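Local structure of LbaCas13a (C2c2) (Lachnospiraceae bacterium, 5W1I) at residues B[41-46]-B[793-798]; B[502-507]-B[1122-1127]; B[811-816]-B[841-846]; B[930-935]-B[950-955]. The protein probably acts as a CRISPR RNA-guided ribonuclease, binding a guide RNA that directs HEPN-type cleavage of complementary single-stranded RNA. All coordinates share one frame; numbering follows the deposited sequence.

Contact 1: B[41-46]-B[793-798]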
# COMPACT_ATOMS: atom_id res chain seq x y z
N PRO B 41 4.50 -21.33 -11.77
CA PRO B 41 4.20 -21.17 -13.20
C PRO B 41 4.03 -22.51 -13.91
O PRO B 41 4.67 -23.49 -13.54
CB PRO B 41 5.44 -20.43 -13.72
CG PRO B 41 6.54 -20.89 -12.83
CD PRO B 41 5.93 -21.12 -11.47
N SER B 42 3.16 -22.54 -14.91
CA SER B 42 2.88 -23.77 -15.65
C SER B 42 2.46 -23.40 -17.07
O SER B 42 2.41 -22.22 -17.44
CB SER B 42 1.81 -24.61 -14.95
OG SER B 42 1.80 -25.94 -15.45
N ARG B 43 2.15 -24.42 -17.86
CA ARG B 43 1.70 -24.25 -19.24
C ARG B 43 0.23 -24.60 -19.36
O ARG B 43 -0.34 -25.32 -18.53
CB ARG B 43 2.53 -25.12 -20.19
CG ARG B 43 2.37 -26.61 -19.95
CD ARG B 43 3.62 -27.38 -20.34
NE ARG B 43 4.81 -26.92 -19.63
CZ ARG B 43 5.10 -27.22 -18.37
NH1 ARG B 43 4.28 -27.98 -17.66
NH2 ARG B 43 6.20 -26.74 -17.81
N TYR B 44 -0.40 -24.07 -20.40
CA TYR B 44 -1.78 -24.43 -20.72
C TYR B 44 -1.87 -25.93 -20.99
O TYR B 44 -1.11 -26.48 -21.79
CB TYR B 44 -2.26 -23.62 -21.93
CG TYR B 44 -3.62 -23.99 -22.47
CD1 TYR B 44 -4.77 -23.85 -21.69
CD2 TYR B 44 -3.77 -24.46 -23.77
CE1 TYR B 44 -6.02 -24.17 -22.19
CE2 TYR B 44 -5.01 -24.78 -24.28
CZ TYR B 44 -6.13 -24.64 -23.49
OH TYR B 44 -7.36 -24.96 -24.00
N GLY B 45 -2.80 -26.59 -20.30
CA GLY B 45 -2.93 -28.03 -20.36
C GLY B 45 -2.30 -28.76 -19.20
O GLY B 45 -2.53 -29.97 -19.05
N LYS B 46 -1.52 -28.07 -18.37
CA LYS B 46 -0.92 -28.66 -17.18
C LYS B 46 -1.05 -27.75 -15.96
O LYS B 46 -0.41 -28.00 -14.94
CB LYS B 46 0.56 -28.98 -17.41
CG LYS B 46 0.82 -30.24 -18.22
CD LYS B 46 1.32 -31.37 -17.32
CE LYS B 46 1.76 -32.58 -18.13
NZ LYS B 46 0.62 -33.24 -18.83
N ILE B 793 14.23 -22.71 -10.71
CA ILE B 793 14.84 -22.08 -11.88
C ILE B 793 14.78 -23.04 -13.07
O ILE B 793 14.49 -22.63 -14.20
CB ILE B 793 16.29 -21.65 -11.58
CG1 ILE B 793 16.34 -20.72 -10.37
CG2 ILE B 793 16.91 -20.99 -12.81
CD1 ILE B 793 16.09 -19.27 -10.70
N LYS B 794 15.03 -24.32 -12.82
CA LYS B 794 14.93 -25.32 -13.88
C LYS B 794 13.51 -25.43 -14.40
O LYS B 794 13.29 -25.59 -15.61
CB LYS B 794 15.42 -26.68 -13.37
CG LYS B 794 16.84 -27.04 -13.78
CD LYS B 794 16.84 -28.05 -14.91
CE LYS B 794 18.23 -28.61 -15.17
NZ LYS B 794 19.18 -27.56 -15.65
N ASN B 795 12.52 -25.33 -13.51
CA ASN B 795 11.13 -25.43 -13.93
C ASN B 795 10.70 -24.19 -14.70
O ASN B 795 9.94 -24.28 -15.67
CB ASN B 795 10.23 -25.64 -12.71
CG ASN B 795 8.75 -25.57 -13.06
OD1 ASN B 795 8.32 -26.03 -14.12
ND2 ASN B 795 7.96 -24.98 -12.17
N ILE B 796 11.18 -23.01 -14.28
CA ILE B 796 10.81 -21.77 -14.96
C ILE B 796 11.29 -21.79 -16.40
O ILE B 796 10.57 -21.39 -17.32
CB ILE B 796 11.35 -20.56 -14.18
CG1 ILE B 796 10.54 -20.33 -12.91
CG2 ILE B 796 11.34 -19.31 -15.05
CD1 ILE B 796 11.23 -19.44 -11.89
N VAL B 797 12.52 -22.25 -16.63
CA VAL B 797 13.08 -22.28 -17.98
C VAL B 797 12.33 -23.30 -18.84
O VAL B 797 12.19 -23.10 -20.05
CB VAL B 797 14.59 -22.58 -17.92
CG1 VAL B 797 15.17 -22.67 -19.32
CG2 VAL B 797 15.31 -21.51 -17.11
N GLN B 798 11.83 -24.38 -18.24
CA GLN B 798 11.08 -25.36 -19.01
C GLN B 798 9.71 -24.84 -19.40
O GLN B 798 9.21 -25.14 -20.50
CB GLN B 798 10.94 -26.66 -18.20
CG GLN B 798 10.16 -27.75 -18.92
CD GLN B 798 10.10 -29.04 -18.14
OE1 GLN B 798 10.72 -30.04 -18.52
NE2 GLN B 798 9.35 -29.04 -17.04
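Arg43, whose guanidinium approaches Asn795 and Gln798, also supplies the acceptor of the shortest sound polar bond here: its carbonyl O takes Lys46 N at 3.0 Å, closing a turn. Across the contact, the NH2 of Arg43 stands 4.3 Å from Asn795 OD1, which lies at the guanidinium edge near its plane. Gln798 NE2 comes to 4.0 Å of the same NH2, with the amide turned square to the guanidinium; both nitrogens are donors, and their approach is mere proximity. Arg43 gets there because its chain bends at chi3 (58°) and swings the guanidinium toward helix 783-799. Arg43 and Gln798 have the length to span this partly exposed edge.

Pro41 makes the apolar part. Reached through a cis peptide bond, its rigid ring sets CG 4.0 Å from Ile796 CG1, the two side chains meeting at a slant. Its carbonyl O lies 3.9 Å from Asn795 ND2, an amide brought over with CG opposite the backbone N (chi1 172°). Ile796 is buried, with Leu811 and Ile812 among its other neighbours. Ser42 N makes a hydrogen bond to Glu941 at the end of helix 915-941. The loop after strand 33-38 therefore rests on helix 783-799 by its proline and then turns away through a type II beta turn, Arg43 to Lys46, with glycine at the third position.

Contact 2: B[502-507]-B[1122-1127]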
# COMPACT_ATOMS: atom_id res chain seq x y z
N THR B 502 -0.32 8.08 -9.97
CA THR B 502 -0.09 9.23 -10.84
C THR B 502 -0.76 10.48 -10.28
O THR B 502 -0.22 11.59 -10.40
CB THR B 502 -0.60 8.93 -12.25
OG1 THR B 502 0.04 7.74 -12.75
CG2 THR B 502 -0.30 10.09 -13.19
N ALA B 503 -1.94 10.32 -9.67
CA ALA B 503 -2.64 11.47 -9.11
C ALA B 503 -1.83 12.16 -8.01
O ALA B 503 -1.91 13.38 -7.86
CB ALA B 503 -4.01 11.04 -8.57
N VAL B 504 -1.05 11.39 -7.25
CA VAL B 504 -0.21 11.98 -6.21
C VAL B 504 0.83 12.91 -6.82
O VAL B 504 1.05 14.02 -6.33
CB VAL B 504 0.45 10.87 -5.37
CG1 VAL B 504 1.45 11.48 -4.39
CG2 VAL B 504 -0.61 10.06 -4.63
N TYR B 505 1.47 12.47 -7.91
CA TYR B 505 2.54 13.25 -8.51
C TYR B 505 2.00 14.44 -9.30
O TYR B 505 2.72 15.43 -9.47
CB TYR B 505 3.39 12.34 -9.40
CG TYR B 505 4.03 11.23 -8.61
CD1 TYR B 505 4.77 11.51 -7.46
CD2 TYR B 505 3.88 9.90 -8.99
CE1 TYR B 505 5.35 10.50 -6.72
CE2 TYR B 505 4.46 8.88 -8.25
CZ TYR B 505 5.19 9.19 -7.12
OH TYR B 505 5.77 8.18 -6.38
N VAL B 506 0.76 14.36 -9.78
CA VAL B 506 0.13 15.53 -10.39
C VAL B 506 0.02 16.65 -9.37
O VAL B 506 0.32 17.82 -9.66
CB VAL B 506 -1.25 15.15 -10.96
CG1 VAL B 506 -2.02 16.40 -11.37
CG2 VAL B 506 -1.10 14.21 -12.14
N ALA B 507 -0.39 16.32 -8.14
CA ALA B 507 -0.50 17.33 -7.09
C ALA B 507 0.87 17.90 -6.73
O ALA B 507 1.01 19.11 -6.53
CB ALA B 507 -1.17 16.74 -5.86
N LEU B 1122 -1.21 10.78 2.12
CA LEU B 1122 -2.46 11.49 2.36
C LEU B 1122 -3.19 11.77 1.05
O LEU B 1122 -4.41 11.57 0.95
CB LEU B 1122 -2.20 12.79 3.11
CG LEU B 1122 -1.75 12.67 4.57
CD1 LEU B 1122 -1.30 14.02 5.10
CD2 LEU B 1122 -2.86 12.09 5.43
N ILE B 1123 -2.46 12.24 0.04
CA ILE B 1123 -3.07 12.48 -1.26
C ILE B 1123 -3.50 11.17 -1.91
O ILE B 1123 -4.51 11.13 -2.63
CB ILE B 1123 -2.10 13.28 -2.16
CG1 ILE B 1123 -1.70 14.58 -1.47
CG2 ILE B 1123 -2.73 13.58 -3.51
CD1 ILE B 1123 -0.65 15.38 -2.22
N ASN B 1124 -2.76 10.09 -1.67
CA ASN B 1124 -3.17 8.78 -2.15
C ASN B 1124 -4.53 8.40 -1.58
O ASN B 1124 -5.43 7.95 -2.31
CB ASN B 1124 -2.12 7.73 -1.78
CG ASN B 1124 -2.39 6.37 -2.39
OD1 ASN B 1124 -3.37 5.70 -2.04
ND2 ASN B 1124 -1.52 5.94 -3.29
N TRP B 1125 -4.70 8.57 -0.27
CA TRP B 1125 -5.98 8.27 0.37
C TRP B 1125 -7.10 9.14 -0.18
O TRP B 1125 -8.26 8.70 -0.25
CB TRP B 1125 -5.87 8.44 1.88
CG TRP B 1125 -5.21 7.29 2.58
CD1 TRP B 1125 -5.23 5.98 2.19
CD2 TRP B 1125 -4.43 7.34 3.78
NE1 TRP B 1125 -4.52 5.21 3.09
CE2 TRP B 1125 -4.02 6.03 4.07
CE3 TRP B 1125 -4.05 8.38 4.63
CZ2 TRP B 1125 -3.23 5.72 5.18
CZ3 TRP B 1125 -3.27 8.07 5.74
CH2 TRP B 1125 -2.87 6.75 6.00
N ILE B 1126 -6.78 10.38 -0.55
CA ILE B 1126 -7.80 11.29 -1.10
C ILE B 1126 -8.41 10.69 -2.36
O ILE B 1126 -9.64 10.64 -2.51
CB ILE B 1126 -7.18 12.67 -1.38
CG1 ILE B 1126 -7.00 13.45 -0.08
CG2 ILE B 1126 -8.03 13.45 -2.37
CD1 ILE B 1126 -6.32 14.79 -0.27
N TYR B 1127 -7.58 10.21 -3.28
CA TYR B 1127 -8.08 9.63 -4.51
C TYR B 1127 -8.55 8.20 -4.34
O TYR B 1127 -9.25 7.68 -5.22
CB TYR B 1127 -7.02 9.75 -5.61
CG TYR B 1127 -6.88 11.17 -6.08
CD1 TYR B 1127 -7.70 11.68 -7.08
CD2 TYR B 1127 -5.94 12.03 -5.51
CE1 TYR B 1127 -7.58 12.99 -7.51
CE2 TYR B 1127 -5.81 13.34 -5.94
CZ TYR B 1127 -6.64 13.81 -6.94
OH TYR B 1127 -6.52 15.11 -7.37
O HOH W 1 -4.07 14.89 -8.84
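Ala503 lays its methyl over one face of the Tyr1127 ring, a CH-pi contact with CB 3.7 Å from the ring centroid and only 11° off the normal. It is one end of a helix-helix packing between helix 486-517 and helix 1106-1145; the axes of the two short segments approach to 8.8 Å, their N-to-C directions 122° apart. Tyr1127 also touches Arg603 and forms a cation-pi pair with Arg1246; both arginines begin R-X4-H sequences, the signature of HEPN nucleases, so the packing probably lies beside the seam where the two HEPN domains of this family meet.

Small residues let the helices close in. Ala503 and Ala507 sit one turn apart, and the larger side chains of the partner helix rest on them. Ala507 CB meets Ile1123 CD1 at 3.9 Å. The other branch of the isoleucine, CG2, stands opposite its own backbone N and faces Val504 CA at 4.0 Å, while also lying at the edge of the Tyr1127 ring. Val504 answers with its CG2, which presses on the backbone of the partner helix, 3.7 Å from Asn1124 N. Beta-branched residues suit this middle position, having few ways to turn and a broad profile to fill the interface.

The hydroxyl of Tyr1127 is hydrogen-bonded to Glu1250. A water completes the link between the helices, donating one hydrogen to Ala503 O at 2.8 Å and the other to Tyr1127 OH at 2.9 Å.

Contact 3: B[811-816]-B[841-846]. With nucleotides of chain A.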
# COMPACT_ATOMS: atom_id res chain seq x y z
N LEU B 811 9.52 -14.31 -11.21
CA LEU B 811 8.83 -15.53 -10.83
C LEU B 811 9.42 -16.15 -9.57
O LEU B 811 8.69 -16.76 -8.78
CB LEU B 811 8.87 -16.53 -11.99
CG LEU B 811 8.07 -16.13 -13.23
CD1 LEU B 811 8.15 -17.21 -14.30
CD2 LEU B 811 6.62 -15.85 -12.86
N ILE B 812 10.73 -16.00 -9.36
CA ILE B 812 11.34 -16.50 -8.13
C ILE B 812 10.95 -15.62 -6.94
O ILE B 812 10.60 -16.13 -5.87
CB ILE B 812 12.87 -16.58 -8.29
CG1 ILE B 812 13.25 -17.83 -9.10
CG2 ILE B 812 13.57 -16.58 -6.94
CD1 ILE B 812 12.96 -19.13 -8.37
N MET B 813 10.99 -14.30 -7.12
CA MET B 813 10.68 -13.39 -6.02
C MET B 813 9.20 -13.34 -5.69
O MET B 813 8.84 -12.83 -4.63
CB MET B 813 11.19 -11.99 -6.34
CG MET B 813 12.68 -11.81 -6.10
SD MET B 813 13.04 -10.38 -5.07
CE MET B 813 12.01 -10.71 -3.65
N THR B 814 8.34 -13.85 -6.57
CA THR B 814 6.92 -13.93 -6.25
C THR B 814 6.66 -15.01 -5.20
O THR B 814 5.87 -14.80 -4.27
CB THR B 814 6.10 -14.20 -7.52
OG1 THR B 814 6.18 -13.07 -8.39
CG2 THR B 814 4.64 -14.47 -7.18
N GLU B 815 7.32 -16.16 -5.33
CA GLU B 815 7.15 -17.22 -4.35
C GLU B 815 7.79 -16.87 -3.02
O GLU B 815 7.37 -17.38 -1.98
CB GLU B 815 7.74 -18.53 -4.90
CG GLU B 815 7.44 -18.77 -6.37
CD GLU B 815 8.30 -19.85 -6.97
OE1 GLU B 815 8.18 -20.12 -8.19
OE2 GLU B 815 9.12 -20.44 -6.23
N TYR B 816 8.80 -15.99 -3.03
CA TYR B 816 9.43 -15.56 -1.79
C TYR B 816 8.52 -14.67 -0.95
O TYR B 816 8.74 -14.54 0.26
CB TYR B 816 10.75 -14.84 -2.10
CG TYR B 816 11.35 -14.09 -0.94
CD1 TYR B 816 12.05 -14.75 0.06
CD2 TYR B 816 11.23 -12.71 -0.84
CE1 TYR B 816 12.61 -14.07 1.13
CE2 TYR B 816 11.79 -12.01 0.22
CZ TYR B 816 12.47 -12.69 1.20
OH TYR B 816 13.02 -12.00 2.25
N HIS B 841 15.16 -16.85 2.06
CA HIS B 841 15.85 -18.02 1.53
C HIS B 841 16.22 -17.79 0.07
O HIS B 841 17.39 -17.85 -0.31
CB HIS B 841 14.99 -19.28 1.66
CG HIS B 841 13.56 -19.09 1.27
ND1 HIS B 841 12.69 -18.29 1.98
CD2 HIS B 841 12.84 -19.60 0.24
CE1 HIS B 841 11.50 -18.31 1.41
NE2 HIS B 841 11.56 -19.10 0.35
N TYR B 842 15.20 -17.49 -0.74
CA TYR B 842 15.40 -17.26 -2.16
C TYR B 842 16.00 -15.89 -2.43
O TYR B 842 16.77 -15.74 -3.39
CB TYR B 842 14.06 -17.39 -2.90
CG TYR B 842 13.60 -18.81 -3.06
CD1 TYR B 842 14.44 -19.87 -2.75
CD2 TYR B 842 12.31 -19.10 -3.49
CE1 TYR B 842 14.02 -21.18 -2.87
CE2 TYR B 842 11.88 -20.41 -3.62
CZ TYR B 842 12.75 -21.44 -3.31
OH TYR B 842 12.33 -22.74 -3.43
N LYS B 843 15.67 -14.90 -1.61
CA LYS B 843 16.17 -13.55 -1.84
C LYS B 843 17.68 -13.48 -1.67
O LYS B 843 18.36 -12.77 -2.42
CB LYS B 843 15.48 -12.59 -0.87
CG LYS B 843 15.86 -11.14 -1.03
CD LYS B 843 15.38 -10.61 -2.36
CE LYS B 843 15.47 -9.10 -2.40
NZ LYS B 843 14.76 -8.54 -3.60
N MET B 844 18.23 -14.23 -0.71
CA MET B 844 19.67 -14.24 -0.51
C MET B 844 20.38 -14.95 -1.65
O MET B 844 21.47 -14.53 -2.08
CB MET B 844 20.01 -14.89 0.83
CG MET B 844 21.49 -14.90 1.18
SD MET B 844 22.17 -16.57 1.28
CE MET B 844 21.86 -16.95 3.01
N LEU B 845 19.79 -16.03 -2.17
CA LEU B 845 20.42 -16.77 -3.26
C LEU B 845 20.35 -15.99 -4.57
O LEU B 845 21.25 -16.13 -5.41
CB LEU B 845 19.77 -18.14 -3.42
CG LEU B 845 20.10 -19.18 -2.35
CD1 LEU B 845 19.04 -20.27 -2.32
CD2 LEU B 845 21.48 -19.77 -2.60
N LEU B 846 19.31 -15.19 -4.77
CA LEU B 846 19.24 -14.34 -5.95
C LEU B 846 20.32 -13.27 -5.92
O LEU B 846 20.94 -12.97 -6.95
CB LEU B 846 17.86 -13.70 -6.07
CG LEU B 846 17.05 -14.06 -7.32
CD1 LEU B 846 15.76 -13.25 -7.37
CD2 LEU B 846 17.88 -13.85 -8.57
P A A 30 11.92 -5.83 0.71
OP1 A A 30 13.21 -6.35 1.23
OP2 A A 30 11.32 -4.61 1.31
O5' A A 30 12.09 -5.59 -0.85
C5' A A 30 12.57 -6.62 -1.71
C4' A A 30 12.21 -6.35 -3.14
O4' A A 30 10.77 -6.31 -3.28
C3' A A 30 12.67 -5.01 -3.70
O3' A A 30 14.01 -5.05 -4.16
C2' A A 30 11.66 -4.73 -4.81
O2' A A 30 11.99 -5.45 -5.99
C1' A A 30 10.38 -5.34 -4.22
N9 A A 30 9.54 -4.34 -3.55
C8 A A 30 9.53 -4.02 -2.21
N7 A A 30 8.66 -3.09 -1.89
C5 A A 30 8.05 -2.78 -3.10
C6 A A 30 7.04 -1.87 -3.45
N6 A A 30 6.44 -1.07 -2.56
N1 A A 30 6.67 -1.80 -4.74
C2 A A 30 7.27 -2.60 -5.63
N3 A A 30 8.23 -3.50 -5.43
C4 A A 30 8.59 -3.54 -4.13
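Lys843 meets Tyr816 through its beta carbon, CB lying over one face of the ring, 3.8 Å from the centroid and 16° off the normal, a CH-pi contact. With CG of Tyr816 opposite its backbone N (chi1 168°), the ring reaches across to the start of helix 842-861, where CD1 is 3.8 Å from His841 CE1 and the two rings meet obliquely. A serine in place of Tyr816 would probably strip the lysine stem of its aromatic cover and lose packing against an RNA sugar.

Farther in, the nearly antiparallel helices pack apolar groups. Leu846 CD1 touches Met813 CG at 3.6 Å and Ile812 CG2 at 4.0 Å. Ile812 CG2 also meets Tyr842 CB at 4.1 Å, the two side chains crossing at about a right angle. Glu815 directs OE2 toward Tyr842 CE2, but its charge is matched by a salt bridge to Arg792 of helix 783-799.

The lysine chain runs on past Met813 toward the RNA, though the exact place of its amine is doubtful. The chemistry implies a lysine stem packed on protein, its end beside the sugar of A30 of chain A, where the charge could favour the RNA without a defined phosphate contact.

Contact 4: B[930-935]-B[950-955]. With nucleotides of chain A.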
# COMPACT_ATOMS: atom_id res chain seq x y z
N GLN B 930 4.65 -4.99 -15.21
CA GLN B 930 4.89 -6.36 -14.74
C GLN B 930 3.61 -7.00 -14.22
O GLN B 930 3.35 -8.18 -14.48
CB GLN B 930 5.97 -6.36 -13.66
CG GLN B 930 6.65 -7.71 -13.45
CD GLN B 930 5.82 -8.69 -12.64
OE1 GLN B 930 4.96 -8.29 -11.85
NE2 GLN B 930 6.05 -9.97 -12.85
N TYR B 931 2.80 -6.23 -13.48
CA TYR B 931 1.53 -6.75 -12.98
C TYR B 931 0.63 -7.19 -14.13
O TYR B 931 0.11 -8.31 -14.12
CB TYR B 931 0.85 -5.67 -12.13
CG TYR B 931 -0.29 -6.14 -11.25
CD1 TYR B 931 -0.66 -7.48 -11.19
CD2 TYR B 931 -0.99 -5.24 -10.46
CE1 TYR B 931 -1.70 -7.90 -10.38
CE2 TYR B 931 -2.03 -5.65 -9.65
CZ TYR B 931 -2.38 -6.98 -9.61
OH TYR B 931 -3.41 -7.37 -8.79
N VAL B 932 0.45 -6.32 -15.12
CA VAL B 932 -0.39 -6.66 -16.27
C VAL B 932 0.16 -7.87 -17.01
O VAL B 932 -0.59 -8.76 -17.44
CB VAL B 932 -0.53 -5.44 -17.21
CG1 VAL B 932 -1.21 -5.83 -18.51
CG2 VAL B 932 -1.29 -4.32 -16.51
N TRP B 933 1.49 -7.93 -17.16
CA TRP B 933 2.10 -9.08 -17.83
C TRP B 933 1.84 -10.37 -17.06
O TRP B 933 1.55 -11.41 -17.66
CB TRP B 933 3.60 -8.84 -17.99
CG TRP B 933 4.38 -10.06 -18.40
CD1 TRP B 933 4.61 -10.50 -19.67
CD2 TRP B 933 5.03 -10.99 -17.53
NE1 TRP B 933 5.36 -11.65 -19.65
CE2 TRP B 933 5.64 -11.97 -18.34
CE3 TRP B 933 5.17 -11.10 -16.14
CZ2 TRP B 933 6.36 -13.04 -17.82
CZ3 TRP B 933 5.89 -12.16 -15.62
CH2 TRP B 933 6.47 -13.12 -16.45
N ASP B 934 1.92 -10.32 -15.73
CA ASP B 934 1.72 -11.52 -14.93
C ASP B 934 0.27 -11.98 -14.98
O ASP B 934 0.00 -13.19 -14.98
CB ASP B 934 2.15 -11.27 -13.48
CG ASP B 934 2.22 -12.55 -12.67
OD1 ASP B 934 3.14 -13.36 -12.91
OD2 ASP B 934 1.34 -12.75 -11.80
N ILE B 935 -0.67 -11.04 -15.02
CA ILE B 935 -2.09 -11.40 -15.06
C ILE B 935 -2.41 -12.17 -16.33
O ILE B 935 -3.05 -13.22 -16.30
CB ILE B 935 -2.97 -10.14 -14.94
CG1 ILE B 935 -2.76 -9.46 -13.58
CG2 ILE B 935 -4.43 -10.48 -15.14
CD1 ILE B 935 -3.22 -8.02 -13.57
N ILE B 950 -6.98 -3.77 -21.50
CA ILE B 950 -5.74 -3.24 -20.94
C ILE B 950 -4.60 -3.85 -21.73
O ILE B 950 -4.36 -5.06 -21.67
CB ILE B 950 -5.62 -3.56 -19.45
CG1 ILE B 950 -6.88 -3.12 -18.70
CG2 ILE B 950 -4.38 -2.90 -18.86
CD1 ILE B 950 -7.08 -1.63 -18.66
N ALA B 951 -3.88 -3.02 -22.48
CA ALA B 951 -2.78 -3.48 -23.30
C ALA B 951 -1.54 -3.71 -22.45
O ALA B 951 -1.30 -3.02 -21.46
CB ALA B 951 -2.47 -2.48 -24.41
N GLU B 952 -0.75 -4.72 -22.84
CA GLU B 952 0.50 -4.99 -22.13
C GLU B 952 1.54 -3.92 -22.41
O GLU B 952 2.37 -3.63 -21.54
CB GLU B 952 1.04 -6.37 -22.53
CG GLU B 952 0.52 -7.51 -21.68
CD GLU B 952 1.35 -8.77 -21.85
OE1 GLU B 952 2.59 -8.66 -21.91
OE2 GLU B 952 0.76 -9.87 -21.92
N ASP B 953 1.51 -3.33 -23.60
CA ASP B 953 2.55 -2.41 -24.04
C ASP B 953 2.07 -0.97 -24.14
O ASP B 953 2.84 -0.10 -24.58
CB ASP B 953 3.11 -2.86 -25.40
CG ASP B 953 2.03 -3.02 -26.45
OD1 ASP B 953 0.83 -2.97 -26.10
OD2 ASP B 953 2.38 -3.20 -27.64
N LYS B 954 0.84 -0.68 -23.75
CA LYS B 954 0.28 0.66 -23.89
C LYS B 954 -0.49 1.04 -22.63
O LYS B 954 -1.09 0.19 -21.97
CB LYS B 954 -0.63 0.78 -25.12
CG LYS B 954 0.10 1.05 -26.42
CD LYS B 954 -0.87 1.16 -27.58
CE LYS B 954 -0.21 1.82 -28.79
NZ LYS B 954 0.88 1.00 -29.36
N ILE B 955 -0.45 2.33 -22.31
CA ILE B 955 -1.24 2.92 -21.24
C ILE B 955 -1.86 4.20 -21.76
O ILE B 955 -1.15 5.07 -22.28
CB ILE B 955 -0.38 3.18 -19.98
CG1 ILE B 955 -1.19 3.94 -18.92
CG2 ILE B 955 0.90 3.93 -20.33
CD1 ILE B 955 -2.20 3.08 -18.21
P A A 23 -3.23 -13.62 -4.07
OP1 A A 23 -3.25 -14.60 -5.19
OP2 A A 23 -2.74 -14.04 -2.73
O5' A A 23 -2.36 -12.37 -4.54
C5' A A 23 -2.18 -11.25 -3.69
C4' A A 23 -2.44 -9.95 -4.42
O4' A A 23 -1.28 -9.60 -5.23
C3' A A 23 -3.64 -9.95 -5.36
O3' A A 23 -4.26 -8.66 -5.32
C2' A A 23 -3.00 -10.14 -6.73
O2' A A 23 -3.76 -9.67 -7.82
C1' A A 23 -1.71 -9.35 -6.56
N9 A A 23 -0.64 -9.72 -7.48
C8 A A 23 -0.38 -10.94 -8.05
N7 A A 23 0.66 -10.94 -8.85
C5 A A 23 1.11 -9.62 -8.81
C6 A A 23 2.18 -8.96 -9.45
N6 A A 23 3.03 -9.57 -10.29
N1 A A 23 2.35 -7.65 -9.19
C2 A A 23 1.49 -7.04 -8.36
N3 A A 23 0.46 -7.55 -7.70
C4 A A 23 0.32 -8.86 -7.97
O HOH W 2 2.06 -12.06 -20.26
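A site for an adenosine of the guide RNA lies on one side of helix 915-941, and another side of the same turns packs on the chain at 950-952. There Val932 CG2 meets Ile950 CG2 at 4.1 Å, the side chains crossing at about a right angle. Its other methyl, CG1, lies 4.0 Å from Glu952 CG. The carboxylate of Glu952 goes on to Trp933, with OE1 in the plane of the indole at its edge, 3.5 Å from CD1, and the two planes nearly perpendicular. A water donates to Trp933 O at 2.7 Å and to Glu952 OE2 at 3.0 Å, so a glutamate suits this partly exposed place by pairing a hydrocarbon stem with a water-binding end.

On the RNA side, Gln930 OE1 accepts a hydrogen bond from the N6 amino group of A23 of chain A at 2.8 Å, nearly straight (166°). A bend at chi2 (-78°) carries the amide there, and Gln810, hydrogen-bonded to NE2, helps fix which end faces the base. Tyr931 lies flat against the adenine, N3 over its ring centre, and its OH donates to O2' at 2.5 Å. A serine replacing Tyr931 would probably leave this face of the adenine uncovered and the ribose O2' without that donor. Hydrogen bonds to the base amino group and the 2'-hydroxyl, with a ring against the base face, are together characteristic of a protein site that recognises RNA.

How the contacts relate
All four contacts are partly buried; contact 2 lies nearest the chain centre, about 13 Å between centres, and contact 1 farthest out, about 30 Å. Contacts 3 and 4 touch adenosines of chain A, contact 2 comes within about 5 Å of the RNA, and contact 1 is the most remote, its nearest atom about 11 Å away. Contacts 1 and 3 share an apolar layer, where Ile793 and Ile796 of helix 783-799 pack on Ile812 of the following helix 805-816. Contact 3 also brushes contact 4, through Leu811 and Asp934. Contact 2 is helix packing of small and beta-branched residues with one bridging water, contact 1 a loose polar fringe round a proline. Only contact 4 hydrogen-bonds its adenosine.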